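Side-chain contacts in gdp-l-fucose synthetase (Naegleria fowleri, PDB 6AQZ), which binds NADP and probably carries out the NADPH-dependent last step in making GDP-L-fucose from a GDP-4-keto-6-deoxymannose intermediate: residues Asn111-Cys116 and Arg163-Leu168; Lys123-Leu128 and Arg245-Thr250; Thr130-Asp135 and Asn156-Ala161. One frame throughout, in Å; residues are numbered along the deposited sequence.

Interaction 1. Residues Asn111-Cys116 and Arg163-Leu168; sequences NILTCC and RMLDML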
loop_
_atom_site.group_PDB
_atom_site.type_symbol
_atom_site.label_atom_id
_atom_site.label_comp_id
_atom_site.label_asym_id
_atom_site.label_seq_id
_atom_site.Cartn_x
_atom_site.Cartn_y
_atom_site.Cartn_z
ATOM N N ASN A 111 -6.005 -0.734 -12.131
ATOM C CA ASN A 111 -6.787 -0.827 -13.360
ATOM C C ASN A 111 -6.537 -2.146 -14.083
ATOM O O ASN A 111 -7.484 -2.819 -14.501
ATOM C CB ASN A 111 -6.490 0.356 -14.275
ATOM C CG ASN A 111 -6.918 1.663 -13.669
ATOM O OD1 ASN A 111 -7.718 1.690 -12.715
ATOM N ND2 ASN A 111 -6.372 2.769 -14.196
ATOM N N ILE A 112 -5.262 -2.529 -14.239
ATOM C CA ILE A 112 -4.916 -3.681 -15.073
ATOM C C ILE A 112 -5.435 -4.980 -14.450
ATOM O O ILE A 112 -6.076 -5.796 -15.128
ATOM C CB ILE A 112 -3.394 -3.735 -15.328
ATOM C CG1 ILE A 112 -2.966 -2.582 -16.230
ATOM C CG2 ILE A 112 -3.013 -5.012 -16.059
ATOM C CD1 ILE A 112 -3.463 -2.743 -17.638
ATOM N N LEU A 113 -5.180 -5.190 -13.155
ATOM C CA LEU A 113 -5.668 -6.414 -12.500
ATOM C C LEU A 113 -7.189 -6.449 -12.465
ATOM O O LEU A 113 -7.792 -7.507 -12.638
ATOM C CB LEU A 113 -5.119 -6.559 -11.079
ATOM C CG LEU A 113 -3.807 -7.376 -11.011
ATOM C CD1 LEU A 113 -2.746 -6.794 -11.945
ATOM C CD2 LEU A 113 -3.263 -7.475 -9.595
ATOM N N THR A 114 -7.830 -5.305 -12.245
ATOM C CA THR A 114 -9.287 -5.277 -12.304
ATOM C C THR A 114 -9.790 -5.636 -13.699
ATOM O O THR A 114 -10.726 -6.425 -13.843
ATOM C CB THR A 114 -9.814 -3.915 -11.842
ATOM O OG1 THR A 114 -9.493 -3.727 -10.455
ATOM C CG2 THR A 114 -11.311 -3.846 -11.985
ATOM N N CYS A 115 -9.179 -5.082 -14.741
ATOM C CA CYS A 115 -9.556 -5.505 -16.083
ATOM C C CYS A 115 -9.287 -6.989 -16.287
ATOM O O CYS A 115 -10.041 -7.675 -16.985
ATOM C CB CYS A 115 -8.800 -4.694 -17.135
ATOM S SG CYS A 115 -9.461 -3.076 -17.374
ATOM N N CYS A 116 -8.193 -7.497 -15.722
ATOM C CA CYS A 116 -7.887 -8.907 -15.900
ATOM C C CYS A 116 -8.993 -9.771 -15.334
ATOM O O CYS A 116 -9.387 -10.773 -15.941
ATOM C CB CYS A 116 -6.554 -9.253 -15.248
ATOM S SG CYS A 116 -5.186 -8.646 -16.168
ATOM N N ARG A 163 4.475 -3.798 -3.770
ATOM C CA ARG A 163 3.901 -4.658 -2.736
ATOM C C ARG A 163 2.384 -4.771 -2.856
ATOM O O ARG A 163 1.823 -5.864 -2.681
ATOM C CB ARG A 163 4.281 -4.145 -1.342
ATOM C CG ARG A 163 5.764 -4.189 -1.124
ATOM C CD ARG A 163 6.038 -4.014 0.297
ATOM N NE ARG A 163 7.457 -4.041 0.595
ATOM C CZ ARG A 163 7.923 -4.094 1.833
ATOM N NH1 ARG A 163 7.050 -4.154 2.839
ATOM N NH2 ARG A 163 9.233 -4.099 2.061
ATOM N N MET A 164 1.702 -3.649 -3.111
ATOM C CA MET A 164 0.248 -3.668 -3.230
ATOM C C MET A 164 -0.225 -4.294 -4.547
ATOM O O MET A 164 -1.367 -4.762 -4.618
ATOM C CB MET A 164 -0.282 -2.242 -3.051
ATOM C CG MET A 164 -0.025 -1.665 -1.634
ATOM S SD MET A 164 -0.606 -2.789 -0.304
ATOM C CE MET A 164 0.932 -3.412 0.370
ATOM N N LEU A 165 0.638 -4.353 -5.569
ATOM C CA LEU A 165 0.345 -5.144 -6.765
ATOM C C LEU A 165 0.327 -6.634 -6.434
ATOM O O LEU A 165 -0.564 -7.370 -6.881
ATOM C CB LEU A 165 1.360 -4.817 -7.876
ATOM C CG LEU A 165 1.572 -5.692 -9.134
ATOM C CD1 LEU A 165 0.280 -5.871 -9.916
ATOM C CD2 LEU A 165 2.644 -5.048 -10.068
ATOM N N ASP A 166 1.299 -7.084 -5.642
ATOM C CA ASP A 166 1.300 -8.452 -5.160
ATOM C C ASP A 166 0.054 -8.741 -4.325
ATOM O O ASP A 166 -0.614 -9.769 -4.533
ATOM C CB ASP A 166 2.575 -8.721 -4.360
ATOM C CG ASP A 166 2.508 -10.048 -3.584
ATOM O OD1 ASP A 166 2.413 -11.104 -4.230
ATOM O OD2 ASP A 166 2.561 -10.037 -2.331
ATOM N N MET A 167 -0.284 -7.839 -3.377
ATOM C CA MET A 167 -1.457 -8.080 -2.523
ATOM C C MET A 167 -2.737 -8.081 -3.343
ATOM O O MET A 167 -3.582 -8.962 -3.174
ATOM C CB MET A 167 -1.586 -7.050 -1.395
ATOM C CG MET A 167 -0.556 -7.151 -0.275
ATOM S SD MET A 167 -0.421 -8.821 0.425
ATOM C CE MET A 167 -2.102 -9.145 0.987
ATOM N N LEU A 168 -2.875 -7.137 -4.278
ATOM C CA LEU A 168 -4.104 -7.082 -5.060
ATOM C C LEU A 168 -4.332 -8.375 -5.832
ATOM O O LEU A 168 -5.476 -8.825 -5.971
ATOM C CB LEU A 168 -4.074 -5.886 -6.019
ATOM C CG LEU A 168 -5.391 -5.751 -6.802
ATOM C CD1 LEU A 168 -6.607 -5.740 -5.864
ATOM C CD2 LEU A 168 -5.367 -4.511 -7.709
#
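Leu-165 and Leu-168, one helical turn apart, receive a single side chain from the neighbouring helix, Leu-113. No hydrogen bond spans the two segments. At Leu-165 the contact is methyl to methyl: CD1 of Leu-165 lies 3.8 Å from CD1 of Leu-113, and the two side chains meet at nearly a right angle. The CB of Leu-165 is not aimed at the other helix; it is the torsion chi1, 164°, swinging CG away from the backbone N, that carries CD1 across. The backbone here also takes part, since CD2 of Leu-113 comes within 3.8 Å of the Leu-165 carbonyl O. The two helices, 98-118 and 156-179, lie together on one face of the Rossmann-type sheet of this NAD-dependent epimerase/dehydratase family member, and His-83 and Ser-126 of its strands touch both Leu-113 and Leu-165. Leu-168 follows, its CB pointing at the partner helix. Its CG sits 3.9 Å from CD2 of Leu-113, while its CD2 lies 4.0 Å from Leu-113 CB, placing it alongside the base of that side chain. Trp-102 of the second subunit packs on Leu-168 too.

Interaction 2. Residues Lys123-Leu128 and Arg245-Thr250; sequences KTISCL and RMLLWT. With NAP (NADP nicotinamide-adenine-dinucleotide phosphate), chain G.
A lysine at the start of a buried strand sends its ammonium group to the backbone of a helix: Lys-123 NZ makes a weak hydrogen bond, 3.4 Å long, to Thr-250 O. The same nitrogen is hydrogen-bonded to the carbonyls of Met-251 and Tyr-254, so three backbone oxygens from the C-terminal part of helix 240-253 and just beyond it surround this buried amine. A bend at chi3, -82°, in an otherwise extended chain turns NZ toward them. Beside it Ile-125 meets the helix with two branches. CG2 meets Leu-247 CD1 at 3.6 Å, the two side chains running side by side but oppositely directed, and CD1 reaches Thr-250 CG2 at 3.7 Å. That methyl faces the strand while the hydroxyl turns back into its own helix: Thr-250 OG1 donates to Met-246 O at 2.9 Å. Met-246 O also accepts from Thr-250 N, and the two donors approach opposite faces of the carbonyl plane. Farther along the strand, Cys-127 SG lies 3.4 Å from O4D of NADP. The short segments run at 148°, with axes 10.2 Å apart, a helix packed nearly antiparallel on a parallel strand whose C-terminal end meets the dinucleotide, as in a Rossmann fold.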
loop_
_atom_site.group_PDB
_atom_site.type_symbol
_atom_site.label_atom_id
_atom_site.label_comp_id
_atom_site.label_asym_id
_atom_site.label_seq_id
_atom_site.Cartn_x
_atom_site.Cartn_y
_atom_site.Cartn_z
ATOM N N LYS A 123 -4.829 -16.395 -16.758
ATOM C CA LYS A 123 -3.651 -16.215 -15.918
ATOM C C LYS A 123 -3.018 -14.857 -16.219
ATOM O O LYS A 123 -2.912 -14.456 -17.379
ATOM C CB LYS A 123 -2.626 -17.329 -16.126
ATOM C CG LYS A 123 -1.539 -17.350 -15.071
ATOM C CD LYS A 123 -0.362 -18.236 -15.458
ATOM C CE LYS A 123 -0.628 -19.687 -15.167
ATOM N NZ LYS A 123 0.617 -20.518 -15.288
ATOM N N THR A 124 -2.648 -14.138 -15.163
ATOM C CA THR A 124 -2.025 -12.823 -15.255
ATOM C C THR A 124 -0.714 -12.871 -14.489
ATOM O O THR A 124 -0.678 -13.345 -13.352
ATOM C CB THR A 124 -2.965 -11.732 -14.703
ATOM O OG1 THR A 124 -4.090 -11.615 -15.574
ATOM C CG2 THR A 124 -2.268 -10.361 -14.562
ATOM N N ILE A 125 0.370 -12.443 -15.126
ATOM C CA ILE A 125 1.670 -12.416 -14.479
ATOM C C ILE A 125 2.125 -10.977 -14.443
ATOM O O ILE A 125 2.302 -10.354 -15.496
ATOM C CB ILE A 125 2.704 -13.284 -15.198
ATOM C CG1 ILE A 125 2.197 -14.700 -15.283
ATOM C CG2 ILE A 125 3.990 -13.312 -14.398
ATOM C CD1 ILE A 125 3.207 -15.614 -15.854
ATOM N N SER A 126 2.317 -10.454 -13.243
ATOM C CA SER A 126 2.768 -9.093 -13.044
ATOM C C SER A 126 4.220 -9.138 -12.605
ATOM O O SER A 126 4.768 -10.201 -12.307
ATOM C CB SER A 126 1.887 -8.392 -12.011
ATOM O OG SER A 126 0.563 -8.287 -12.501
ATOM N N CYS A 127 4.831 -7.973 -12.509
ATOM C CA CYS A 127 6.266 -7.896 -12.317
ATOM C C CYS A 127 6.584 -7.044 -11.094
ATOM O O CYS A 127 6.136 -5.901 -11.005
ATOM C CB CYS A 127 6.912 -7.338 -13.593
ATOM S SG CYS A 127 8.627 -7.595 -13.660
ATOM N N LEU A 128 7.334 -7.606 -10.145
ATOM C CA LEU A 128 7.869 -6.888 -8.996
ATOM C C LEU A 128 9.349 -6.589 -9.246
ATOM O O LEU A 128 9.806 -6.568 -10.391
ATOM C CB LEU A 128 7.683 -7.683 -7.696
ATOM C CG LEU A 128 6.318 -8.311 -7.436
ATOM C CD1 LEU A 128 6.249 -8.968 -6.050
ATOM C CD2 LEU A 128 5.198 -7.350 -7.647
ATOM N N ARG A 245 12.563 -15.885 -21.193
ATOM C CA ARG A 245 12.315 -17.324 -21.212
ATOM C C ARG A 245 11.824 -17.816 -19.846
ATOM O O ARG A 245 10.900 -18.641 -19.764
ATOM C CB ARG A 245 13.582 -18.072 -21.647
ATOM C CG ARG A 245 13.944 -17.888 -23.121
ATOM C CD ARG A 245 15.041 -18.851 -23.559
ATOM N NE ARG A 245 16.318 -18.500 -22.955
ATOM C CZ ARG A 245 17.067 -19.303 -22.208
ATOM N NH1 ARG A 245 16.677 -20.547 -21.932
ATOM N NH2 ARG A 245 18.216 -18.844 -21.730
ATOM N N MET A 246 12.424 -17.308 -18.764
ATOM C CA MET A 246 11.963 -17.635 -17.423
ATOM C C MET A 246 10.542 -17.143 -17.205
ATOM O O MET A 246 9.719 -17.840 -16.590
ATOM C CB MET A 246 12.897 -17.013 -16.391
ATOM C CG MET A 246 14.321 -17.434 -16.588
ATOM S SD MET A 246 15.496 -16.452 -15.654
ATOM C CE MET A 246 15.426 -17.245 -14.055
ATOM N N LEU A 247 10.234 -15.948 -17.708
ATOM C CA LEU A 247 8.869 -15.447 -17.586
ATOM C C LEU A 247 7.908 -16.321 -18.378
ATOM O O LEU A 247 6.799 -16.615 -17.916
ATOM C CB LEU A 247 8.789 -13.986 -18.044
ATOM C CG LEU A 247 7.447 -13.253 -18.177
ATOM C CD1 LEU A 247 6.681 -13.176 -16.822
ATOM C CD2 LEU A 247 7.694 -11.857 -18.674
ATOM N N LEU A 248 8.307 -16.727 -19.593
ATOM C CA LEU A 248 7.424 -17.564 -20.401
ATOM C C LEU A 248 7.228 -18.945 -19.776
ATOM O O LEU A 248 6.109 -19.470 -19.767
ATOM C CB LEU A 248 7.951 -17.657 -21.827
ATOM C CG LEU A 248 7.746 -16.310 -22.533
ATOM C CD1 LEU A 248 8.458 -16.269 -23.886
ATOM C CD2 LEU A 248 6.272 -15.937 -22.661
ATOM N N TRP A 249 8.294 -19.543 -19.243
ATOM C CA TRP A 249 8.122 -20.768 -18.471
ATOM C C TRP A 249 7.113 -20.568 -17.335
ATOM O O TRP A 249 6.251 -21.420 -17.100
ATOM C CB TRP A 249 9.475 -21.232 -17.925
ATOM C CG TRP A 249 9.364 -22.394 -17.028
ATOM C CD1 TRP A 249 9.479 -23.711 -17.364
ATOM C CD2 TRP A 249 9.094 -22.364 -15.618
ATOM N NE1 TRP A 249 9.296 -24.505 -16.258
ATOM C CE2 TRP A 249 9.063 -23.706 -15.169
ATOM C CE3 TRP A 249 8.875 -21.335 -14.694
ATOM C CZ2 TRP A 249 8.831 -24.047 -13.835
ATOM C CZ3 TRP A 249 8.630 -21.674 -13.356
ATOM C CH2 TRP A 249 8.606 -23.018 -12.949
ATOM N N THR A 250 7.198 -19.438 -16.638
ATOM C CA THR A 250 6.278 -19.148 -15.538
ATOM C C THR A 250 4.829 -19.128 -16.017
ATOM O O THR A 250 3.960 -19.750 -15.410
ATOM C CB THR A 250 6.680 -17.817 -14.878
ATOM O OG1 THR A 250 7.989 -17.939 -14.305
ATOM C CG2 THR A 250 5.701 -17.390 -13.782
HETATM P PA NAP G . 10.979 0.070 -19.334
HETATM O O1A NAP G . 11.143 1.430 -18.726
HETATM O O2A NAP G . 12.041 -0.530 -20.219
HETATM O O5B NAP G . 9.558 -0.040 -20.170
HETATM C C5B NAP G . 8.533 0.139 -19.256
HETATM C C4B NAP G . 7.208 -0.045 -20.043
HETATM O O4B NAP G . 6.088 0.531 -19.324
HETATM C C3B NAP G . 7.282 0.610 -21.482
HETATM O O3B NAP G . 6.589 -0.187 -22.405
HETATM C C2B NAP G . 6.424 1.869 -21.291
HETATM O O2B NAP G . 5.735 2.230 -22.376
HETATM C C1B NAP G . 5.347 1.250 -20.302
HETATM N N9A NAP G . 4.559 2.284 -19.643
HETATM C C8A NAP G . 4.983 3.178 -18.681
HETATM N N7A NAP G . 4.004 4.012 -18.261
HETATM C C5A NAP G . 2.898 3.638 -19.007
HETATM C C6A NAP G . 1.596 4.128 -19.028
HETATM N N6A NAP G . 1.226 5.176 -18.184
HETATM N N1A NAP G . 0.654 3.582 -19.836
HETATM C C2A NAP G . 1.104 2.552 -20.613
HETATM N N3A NAP G . 2.324 1.982 -20.711
HETATM C C4A NAP G . 3.218 2.554 -19.870
HETATM O O3 NAP G . 10.787 -0.823 -17.937
HETATM P PN NAP G . 11.369 -2.302 -18.038
HETATM O O1N NAP G . 10.833 -3.085 -19.175
HETATM O O2N NAP G . 12.803 -2.411 -17.571
HETATM O O5D NAP G . 10.601 -3.109 -16.689
HETATM C C5D NAP G . 9.291 -3.436 -16.933
HETATM C C4D NAP G . 8.870 -4.194 -15.695
HETATM O O4D NAP G . 10.017 -4.914 -15.212
HETATM C C3D NAP G . 8.502 -3.122 -14.561
HETATM O O3D NAP G . 7.375 -3.547 -13.875
HETATM C C2D NAP G . 9.761 -3.118 -13.666
HETATM O O2D NAP G . 9.503 -2.932 -12.329
HETATM C C1D NAP G . 10.244 -4.587 -13.846
HETATM N N1N NAP G . 11.681 -4.709 -13.465
HETATM C C2N NAP G . 12.711 -4.211 -14.266
HETATM C C3N NAP G . 14.024 -4.314 -13.857
HETATM C C7N NAP G . 15.116 -3.763 -14.723
HETATM O O7N NAP G . 16.308 -3.742 -14.371
HETATM N N7N NAP G . 14.790 -3.239 -15.979
HETATM C C4N NAP G . 14.410 -4.939 -12.571
HETATM C C5N NAP G . 13.243 -5.427 -11.776
HETATM C C6N NAP G . 11.989 -5.312 -12.219
HETATM P P2B NAP G . 6.572 3.404 -23.542
HETATM O O1X NAP G . 7.656 2.507 -24.055
HETATM O O2X NAP G . 5.407 3.694 -24.491
HETATM O O3X NAP G . 6.967 4.486 -22.582
#

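Interaction 3. Residues Thr130-Asp135 and Asn156-Ala161; sequences TCVFPD and NAYAYA. With NAP (NADP nicotinamide-adenine-dinucleotide phosphate), chain G.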
loop_
_atom_site.group_PDB
_atom_site.type_symbol
_atom_site.label_atom_id
_atom_site.label_comp_id
_atom_site.label_asym_id
_atom_site.label_seq_id
_atom_site.Cartn_x
_atom_site.Cartn_y
_atom_site.Cartn_z
ATOM N N THR A 130 13.499 -6.710 -7.053
ATOM C CA THR A 130 14.199 -7.039 -5.814
ATOM C C THR A 130 14.509 -5.818 -4.955
ATOM O O THR A 130 14.962 -5.989 -3.820
ATOM C CB THR A 130 15.505 -7.806 -6.058
ATOM O OG1 THR A 130 16.455 -6.970 -6.723
ATOM C CG2 THR A 130 15.263 -9.057 -6.865
ATOM N N CYS A 131 14.298 -4.601 -5.447
ATOM C CA CYS A 131 14.617 -3.427 -4.652
ATOM C C CYS A 131 13.441 -2.964 -3.787
ATOM O O CYS A 131 13.555 -1.945 -3.098
ATOM C CB CYS A 131 15.135 -2.289 -5.554
ATOM S SG CYS A 131 13.982 -1.576 -6.775
ATOM N N VAL A 132 12.343 -3.726 -3.753
ATOM C CA VAL A 132 11.198 -3.407 -2.909
ATOM C C VAL A 132 11.134 -4.257 -1.630
ATOM O O VAL A 132 10.196 -4.106 -0.835
ATOM C CB VAL A 132 9.896 -3.565 -3.714
ATOM C CG1 VAL A 132 10.059 -2.905 -5.103
ATOM C CG2 VAL A 132 9.487 -5.041 -3.824
ATOM N N PHE A 133 12.124 -5.103 -1.387
ATOM C CA PHE A 133 12.121 -5.945 -0.219
ATOM C C PHE A 133 12.470 -5.120 1.017
ATOM O O PHE A 133 12.996 -4.013 0.893
ATOM C CB PHE A 133 13.115 -7.092 -0.408
ATOM C CG PHE A 133 12.545 -8.249 -1.158
ATOM C CD1 PHE A 133 12.515 -8.255 -2.540
ATOM C CD2 PHE A 133 11.998 -9.329 -0.476
ATOM C CE1 PHE A 133 11.969 -9.322 -3.232
ATOM C CE2 PHE A 133 11.453 -10.397 -1.172
ATOM C CZ PHE A 133 11.434 -10.393 -2.546
ATOM N N PRO A 134 12.173 -5.637 2.223
ATOM C CA PRO A 134 12.451 -4.874 3.448
ATOM C C PRO A 134 13.907 -4.470 3.559
ATOM O O PRO A 134 14.807 -5.213 3.179
ATOM C CB PRO A 134 12.051 -5.838 4.579
ATOM C CG PRO A 134 11.028 -6.718 3.978
ATOM C CD PRO A 134 11.391 -6.859 2.508
ATOM N N ASP A 135 14.124 -3.275 4.101
ATOM C CA ASP A 135 15.479 -2.783 4.284
ATOM C C ASP A 135 16.232 -3.590 5.336
ATOM O O ASP A 135 17.399 -3.933 5.136
ATOM C CB ASP A 135 15.468 -1.299 4.642
ATOM C CG ASP A 135 16.852 -0.706 4.616
ATOM O OD1 ASP A 135 17.543 -0.893 3.585
ATOM O OD2 ASP A 135 17.251 -0.061 5.607
ATOM N N ASN A 156 10.565 4.305 -1.506
ATOM C CA ASN A 156 9.543 3.522 -0.820
ATOM C C ASN A 156 8.161 3.659 -1.457
ATOM O O ASN A 156 7.341 2.745 -1.314
ATOM C CB ASN A 156 9.523 3.837 0.679
ATOM C CG ASN A 156 9.240 5.291 1.000
ATOM O OD1 ASN A 156 8.977 6.128 0.130
ATOM N ND2 ASN A 156 9.337 5.603 2.280
ATOM N N ALA A 157 7.889 4.729 -2.200
ATOM C CA ALA A 157 6.603 4.801 -2.896
ATOM C C ALA A 157 6.534 3.772 -4.020
ATOM O O ALA A 157 5.556 3.031 -4.152
ATOM C CB ALA A 157 6.360 6.212 -3.441
ATOM N N TYR A 158 7.557 3.734 -4.863
ATOM C CA TYR A 158 7.613 2.687 -5.868
ATOM C C TYR A 158 7.565 1.312 -5.204
ATOM O O TYR A 158 6.817 0.429 -5.635
ATOM C CB TYR A 158 8.882 2.878 -6.705
ATOM C CG TYR A 158 9.118 1.840 -7.752
ATOM C CD1 TYR A 158 8.543 1.970 -9.006
ATOM C CD2 TYR A 158 9.931 0.737 -7.507
ATOM C CE1 TYR A 158 8.763 1.038 -9.997
ATOM C CE2 TYR A 158 10.158 -0.207 -8.503
ATOM C CZ TYR A 158 9.562 -0.045 -9.745
ATOM O OH TYR A 158 9.757 -0.955 -10.747
ATOM N N ALA A 159 8.312 1.129 -4.122
ATOM C CA ALA A 159 8.362 -0.191 -3.514
ATOM C C ALA A 159 6.985 -0.605 -2.987
ATOM O O ALA A 159 6.532 -1.725 -3.234
ATOM C CB ALA A 159 9.411 -0.207 -2.402
ATOM N N TYR A 160 6.283 0.307 -2.295
ATOM C CA TYR A 160 4.974 -0.038 -1.742
ATOM C C TYR A 160 3.951 -0.304 -2.836
ATOM O O TYR A 160 3.130 -1.221 -2.707
ATOM C CB TYR A 160 4.477 1.065 -0.796
ATOM C CG TYR A 160 4.957 0.893 0.630
ATOM C CD1 TYR A 160 4.756 -0.309 1.318
ATOM C CD2 TYR A 160 5.618 1.921 1.283
ATOM C CE1 TYR A 160 5.192 -0.457 2.618
ATOM C CE2 TYR A 160 6.046 1.780 2.578
ATOM C CZ TYR A 160 5.837 0.596 3.242
ATOM O OH TYR A 160 6.298 0.475 4.539
ATOM N N ALA A 161 3.996 0.467 -3.927
ATOM C CA ALA A 161 3.113 0.183 -5.057
ATOM C C ALA A 161 3.325 -1.236 -5.588
ATOM O O ALA A 161 2.355 -1.936 -5.919
ATOM C CB ALA A 161 3.330 1.216 -6.160
HETATM P PA NAP G . 10.979 0.070 -19.334
HETATM O O1A NAP G . 11.143 1.430 -18.726
HETATM O O2A NAP G . 12.041 -0.530 -20.219
HETATM O O5B NAP G . 9.558 -0.040 -20.170
HETATM C C5B NAP G . 8.533 0.139 -19.256
HETATM C C4B NAP G . 7.208 -0.045 -20.043
HETATM O O4B NAP G . 6.088 0.531 -19.324
HETATM C C3B NAP G . 7.282 0.610 -21.482
HETATM O O3B NAP G . 6.589 -0.187 -22.405
HETATM C C2B NAP G . 6.424 1.869 -21.291
HETATM O O2B NAP G . 5.735 2.230 -22.376
HETATM C C1B NAP G . 5.347 1.250 -20.302
HETATM N N9A NAP G . 4.559 2.284 -19.643
HETATM C C8A NAP G . 4.983 3.178 -18.681
HETATM N N7A NAP G . 4.004 4.012 -18.261
HETATM C C5A NAP G . 2.898 3.638 -19.007
HETATM C C6A NAP G . 1.596 4.128 -19.028
HETATM N N6A NAP G . 1.226 5.176 -18.184
HETATM N N1A NAP G . 0.654 3.582 -19.836
HETATM C C2A NAP G . 1.104 2.552 -20.613
HETATM N N3A NAP G . 2.324 1.982 -20.711
HETATM C C4A NAP G . 3.218 2.554 -19.870
HETATM O O3 NAP G . 10.787 -0.823 -17.937
HETATM P PN NAP G . 11.369 -2.302 -18.038
HETATM O O1N NAP G . 10.833 -3.085 -19.175
HETATM O O2N NAP G . 12.803 -2.411 -17.571
HETATM O O5D NAP G . 10.601 -3.109 -16.689
HETATM C C5D NAP G . 9.291 -3.436 -16.933
HETATM C C4D NAP G . 8.870 -4.194 -15.695
HETATM O O4D NAP G . 10.017 -4.914 -15.212
HETATM C C3D NAP G . 8.502 -3.122 -14.561
HETATM O O3D NAP G . 7.375 -3.547 -13.875
HETATM C C2D NAP G . 9.761 -3.118 -13.666
HETATM O O2D NAP G . 9.503 -2.932 -12.329
HETATM C C1D NAP G . 10.244 -4.587 -13.846
HETATM N N1N NAP G . 11.681 -4.709 -13.465
HETATM C C2N NAP G . 12.711 -4.211 -14.266
HETATM C C3N NAP G . 14.024 -4.314 -13.857
HETATM C C7N NAP G . 15.116 -3.763 -14.723
HETATM O O7N NAP G . 16.308 -3.742 -14.371
HETATM N N7N NAP G . 14.790 -3.239 -15.979
HETATM C C4N NAP G . 14.410 -4.939 -12.571
HETATM C C5N NAP G . 13.243 -5.427 -11.776
HETATM C C6N NAP G . 11.989 -5.312 -12.219
HETATM P P2B NAP G . 6.572 3.404 -23.542
HETATM O O1X NAP G . 7.656 2.507 -24.055
HETATM O O2X NAP G . 5.407 3.694 -24.491
HETATM O O3X NAP G . 6.967 4.486 -22.582
#
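Val-132 sits against Ala-159, a bump set on a small residue, where the loop after strand 123-127 passes over the first turns of helix 156-179 in this Rossmann-type domain. The alanine leaves a shallow place on the helix surface, and the loop comes so near that the CA atoms of Val-132 and Ala-159 are only 4.3 Å apart. CB of Val-132 lies 3.6 Å from CB of Ala-159, while its CG1 reaches past that methyl to the backbone, 3.6 Å from Ala-159 CA. A chi1 of -45° turns CG1 anti to the valine's carbonyl carbon and brings it over Ala-159 CA, next to the Tyr-158 ring. That ring is the adjacent ridge, its CE2 4.3 Å from Val-132 CG1; both this methyl and Cys-131 SG approach it obliquely. Val-132 thus lodges between Ala-159 and the CD2-CE2 flank of the ring, with SG of the more exposed Cys-131 4.4 Å from Tyr-158 CE2. Pro-151, from the loop before the helix, also touches Ala-159. Tyr-158 leaves the helix with chi1 at 177°, which extends its ring along the loop toward the cofactor. At its end, the NADP ribose hydroxyl O2D lies at the ring edge, near its plane, and donates a hydrogen bond to Tyr-158 OH at 2.5 Å.

Strand 123-127 lies between interactions 1 and 2, and the loop of interaction 3 follows it in the chain. Interaction 1 lies on one face of the strand and interaction 2 on the other, their centres 14 Å apart: Ser-126 OG is 3.5 Å from Leu-165 CD1, whereas the neighbouring Ile-125 serves the opposite helix. Interaction 3 shares helix 156-179 with interaction 1; Arg-163 NH2 is 3.1 Å from Val-132 O, probably a hydrogen bond joining the two. NADP is touched by interactions 2 and 3, through Cys-127, Leu-128 and Tyr-158, whereas interaction 1 stands behind, the Leu-165 side chain about 6 Å from the cofactor. Lys-162, between the segments of interactions 1 and 3, hydrogen-bonds both NADP and Cys-127 O.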